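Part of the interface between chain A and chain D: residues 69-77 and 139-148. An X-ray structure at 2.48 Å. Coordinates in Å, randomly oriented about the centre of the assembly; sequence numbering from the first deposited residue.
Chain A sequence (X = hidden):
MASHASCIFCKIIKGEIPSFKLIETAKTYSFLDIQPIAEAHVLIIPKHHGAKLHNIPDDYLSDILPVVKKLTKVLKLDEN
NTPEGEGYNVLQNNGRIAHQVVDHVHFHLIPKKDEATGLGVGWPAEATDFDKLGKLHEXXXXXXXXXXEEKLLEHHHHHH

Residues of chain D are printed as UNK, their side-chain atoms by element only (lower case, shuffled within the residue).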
# COMPACT_ATOMS: atom_id res chain seq x y z
N LYS A 69 -1.50 2.95 -10.28
CA LYS A 69 -1.39 1.99 -11.37
C LYS A 69 -0.99 2.69 -12.67
O LYS A 69 -0.17 2.17 -13.44
CB LYS A 69 -2.71 1.23 -11.55
CG LYS A 69 -2.85 0.52 -12.89
CD LYS A 69 -4.31 0.20 -13.15
CE LYS A 69 -4.51 -0.45 -14.51
NZ LYS A 69 -5.93 -0.90 -14.70
N LYS A 70 -1.54 3.88 -12.91
CA LYS A 70 -1.15 4.65 -14.08
C LYS A 70 0.32 5.05 -14.00
O LYS A 70 1.04 5.00 -15.01
CB LYS A 70 -2.07 5.87 -14.22
CG LYS A 70 -1.94 6.61 -15.54
CD LYS A 70 -2.93 7.75 -15.67
CE LYS A 70 -2.58 8.61 -16.87
NZ LYS A 70 -3.41 9.84 -16.97
N LEU A 71 0.80 5.41 -12.80
CA LEU A 71 2.23 5.68 -12.65
C LEU A 71 3.09 4.47 -13.01
O LEU A 71 4.20 4.65 -13.53
CB LEU A 71 2.55 6.12 -11.22
CG LEU A 71 2.24 7.59 -10.97
CD1 LEU A 71 1.96 7.82 -9.50
CD2 LEU A 71 3.35 8.53 -11.49
N THR A 72 2.61 3.24 -12.77
CA THR A 72 3.41 2.08 -13.17
C THR A 72 3.54 1.96 -14.68
O THR A 72 4.55 1.45 -15.18
CB THR A 72 2.85 0.78 -12.59
OG1 THR A 72 1.69 0.37 -13.34
CG2 THR A 72 2.48 0.95 -11.15
N LYS A 73 2.53 2.42 -15.43
CA LYS A 73 2.69 2.57 -16.87
C LYS A 73 3.74 3.62 -17.19
O LYS A 73 4.55 3.43 -18.11
CB LYS A 73 1.35 2.95 -17.50
CG LYS A 73 0.34 1.80 -17.56
CD LYS A 73 -0.58 1.96 -18.77
CE LYS A 73 -1.92 1.25 -18.57
NZ LYS A 73 -2.74 1.84 -17.49
N VAL A 74 3.74 4.72 -16.44
CA VAL A 74 4.67 5.81 -16.73
C VAL A 74 6.10 5.36 -16.47
O VAL A 74 7.01 5.65 -17.26
CB VAL A 74 4.30 7.05 -15.90
CG1 VAL A 74 5.42 8.09 -15.92
CG2 VAL A 74 2.96 7.64 -16.40
N LEU A 75 6.33 4.63 -15.38
CA LEU A 75 7.64 4.12 -15.04
C LEU A 75 8.01 2.85 -15.80
O LEU A 75 9.09 2.31 -15.57
CB LEU A 75 7.71 3.84 -13.54
CG LEU A 75 8.06 4.98 -12.58
CD1 LEU A 75 7.14 6.20 -12.72
CD2 LEU A 75 7.96 4.42 -11.19
N LYS A 76 7.12 2.36 -16.67
CA LYS A 76 7.26 1.13 -17.46
C LYS A 76 7.39 -0.13 -16.61
O LYS A 76 7.71 -1.20 -17.14
CB LYS A 76 8.43 1.21 -18.45
CG LYS A 76 8.34 2.39 -19.41
CD LYS A 76 9.67 2.63 -20.13
CE LYS A 76 9.66 2.00 -21.51
NZ LYS A 76 8.47 2.46 -22.28
N LEU A 77 7.13 -0.05 -15.30
CA LEU A 77 7.08 -1.25 -14.49
C LEU A 77 6.01 -2.23 -14.95
O LEU A 77 6.03 -3.38 -14.52
CB LEU A 77 6.80 -0.90 -13.04
CG LEU A 77 7.77 0.07 -12.38
CD1 LEU A 77 7.03 0.81 -11.28
CD2 LEU A 77 8.89 -0.72 -11.81
N UNK D 139 12.26 12.68 -18.34
CA UNK D 139 12.04 11.40 -19.01
C UNK D 139 10.67 10.83 -18.67
O UNK D 139 9.98 10.30 -19.54
n UNK D 139 14.47 5.50 -18.56
c UNK D 139 13.16 10.42 -18.64
c UNK D 139 13.94 8.00 -18.63
c UNK D 139 12.80 8.96 -18.93
c UNK D 139 13.41 6.56 -18.66
N UNK D 140 10.26 10.93 -17.40
CA UNK D 140 8.95 10.41 -17.01
C UNK D 140 7.81 11.25 -17.56
O UNK D 140 6.73 10.72 -17.86
c UNK D 140 8.85 10.32 -15.49
c UNK D 140 9.66 9.44 -13.33
c UNK D 140 9.85 9.38 -14.84
c UNK D 140 9.68 7.96 -15.37
N UNK D 141 8.01 12.56 -17.70
CA UNK D 141 6.97 13.40 -18.29
C UNK D 141 6.71 13.03 -19.74
O UNK D 141 5.55 12.93 -20.16
n UNK D 141 7.15 19.25 -17.92
c UNK D 141 7.47 17.83 -17.58
c UNK D 141 7.33 14.88 -18.16
c UNK D 141 6.22 16.97 -17.37
c UNK D 141 6.61 15.56 -17.01
N UNK D 142 7.77 12.81 -20.53
CA UNK D 142 7.59 12.36 -21.91
C UNK D 142 6.73 11.10 -21.95
O UNK D 142 5.77 11.00 -22.72
c UNK D 142 11.14 13.18 -23.48
o UNK D 142 11.60 14.02 -24.30
c UNK D 142 8.94 12.11 -22.60
o UNK D 142 11.81 12.18 -23.11
c UNK D 142 9.72 13.40 -22.93
N UNK D 143 7.06 10.14 -21.09
CA UNK D 143 6.30 8.90 -21.03
C UNK D 143 4.86 9.14 -20.61
O UNK D 143 3.93 8.53 -21.15
c UNK D 143 7.00 7.93 -20.09
o UNK D 143 5.58 5.07 -21.75
c UNK D 143 6.37 6.57 -20.08
c UNK D 143 6.51 5.84 -21.41
o UNK D 143 7.54 6.04 -22.09
N UNK D 144 4.64 10.06 -19.66
CA UNK D 144 3.27 10.39 -19.25
C UNK D 144 2.47 10.98 -20.41
O UNK D 144 1.27 10.70 -20.55
c UNK D 144 0.97 10.74 -17.29
c UNK D 144 2.08 12.81 -16.40
c UNK D 144 3.29 11.36 -18.07
c UNK D 144 1.93 11.89 -17.60
N UNK D 145 3.11 11.80 -21.25
CA UNK D 145 2.42 12.36 -22.41
C UNK D 145 1.98 11.27 -23.38
O UNK D 145 0.92 11.37 -24.00
c UNK D 145 3.33 13.38 -23.11
N UNK D 146 2.79 10.20 -23.52
CA UNK D 146 2.40 9.10 -24.40
C UNK D 146 1.27 8.27 -23.79
O UNK D 146 0.36 7.83 -24.50
c UNK D 146 3.61 8.21 -24.69
c UNK D 146 4.66 8.86 -25.59
n UNK D 146 7.35 6.28 -26.21
c UNK D 146 6.58 7.52 -26.56
c UNK D 146 6.04 8.25 -25.33
N UNK D 147 1.30 8.05 -22.48
CA UNK D 147 0.24 7.30 -21.82
C UNK D 147 -1.10 8.00 -22.00
O UNK D 147 -2.15 7.35 -22.06
c UNK D 147 1.80 6.17 -20.22
c UNK D 147 -0.56 6.56 -19.54
c UNK D 147 0.61 7.09 -20.34
N UNK D 148 -1.09 9.33 -22.14
CA UNK D 148 -2.31 10.14 -22.26
C UNK D 148 -2.80 10.26 -23.70
O UNK D 148 -2.15 9.79 -24.64
o UNK D 148 -1.64 12.58 -19.54
c UNK D 148 -2.14 11.60 -20.14
c UNK D 148 -2.06 11.55 -21.68
o UNK D 148 -2.70 10.66 -19.53

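Position 139 carries four carbons in a row ending in a nitrogen, an unbranched chain that stays extended, its last carbon before the nitrogen lying 5.6 Å from CD of K76(A), too far for a contact. A linear chain of that length with a terminal amine is lysine, K139(D).

Position 140 has four carbons and no heteroatom, forked at the second. Its CB lies 4.1 Å from CG1 of V74(A), one branch end lies 4.1 Å from CD1 of L75(A), and its backbone O is 3.5 Å from CG1 of V74(A). A fork one carbon beyond CB means leucine, L140(D). Its CA-to-CB bond points sideways, but the end of the side chain comes nearer to chain A.

Position 141 again has four carbons in a row and a final nitrogen, on a CA-to-CB bond that points away from chain A, and it makes no contact here. It is lysine, K141(D).

Position 142 shows three carbons, the third bearing two oxygens, all out of reach of chain A. This is a carboxylate whose carbon is the third from CA, hence glutamate, E142(D).

Position 143 has the same atom set, yet its CA-to-CB bond points toward chain A. Its second side-chain carbon lies 3.0 Å from the backbone O of V74(A), a tight packing contact, and one carboxylate oxygen is 3.7 Å from NZ of K76(A). This is glutamate, E143(D), and the pairing of its OE1 with that amine is a long salt bridge.

Position 144 has four carbons forked at the second, one branch end lying 3.8 Å from CG2 of V74(A) and 4.2 Å from CE of K70(A). It is leucine, L144(D), and its CA is 5.4 Å from that of V74(A), the nearest approach of the two backbones by CA atoms.

Position 145 has a single carbon, out of reach of chain A, so it is alanine, A145(D).

Position 146, four carbons in a row ending in nitrogen, touches a crystal neighbour rather than this stretch of chain A; it is lysine, K146(D).

Position 147 has three carbons, forked at CB itself, and its CA-to-CB bond points toward chain A. One branch carbon lies 3.9 Å from CE of K70(A), the other 4.3 Å from CG2 of V74(A). The fork at CB makes it valine, V147(D).

Position 148 has two carbons, the second carrying two oxygens, one of which lies 2.8 Å from NZ of K70(A). It is aspartate, D148(D); its OD1 accepts a hydrogen bond from that amine, part of a salt bridge.

The contact works by setting V74(A) among L140(D), L144(D) and V147(D), residues spaced three or four apart so that successive helical turns present carbon to one partner. The helix axes approach to 9.4 Å at 113°, and the two stretches together bury 478 Å², both sides summed. Charge is placed around this apolar centre: K70(A) extends through all-t rotamers, its CE packing 3.9 Å from CG1 of V147(D) before the amine meets D148(D), while K76(A), just past its helix with positive phi, reaches E143(D).

Chain D (139-148) KLKEELAKVD
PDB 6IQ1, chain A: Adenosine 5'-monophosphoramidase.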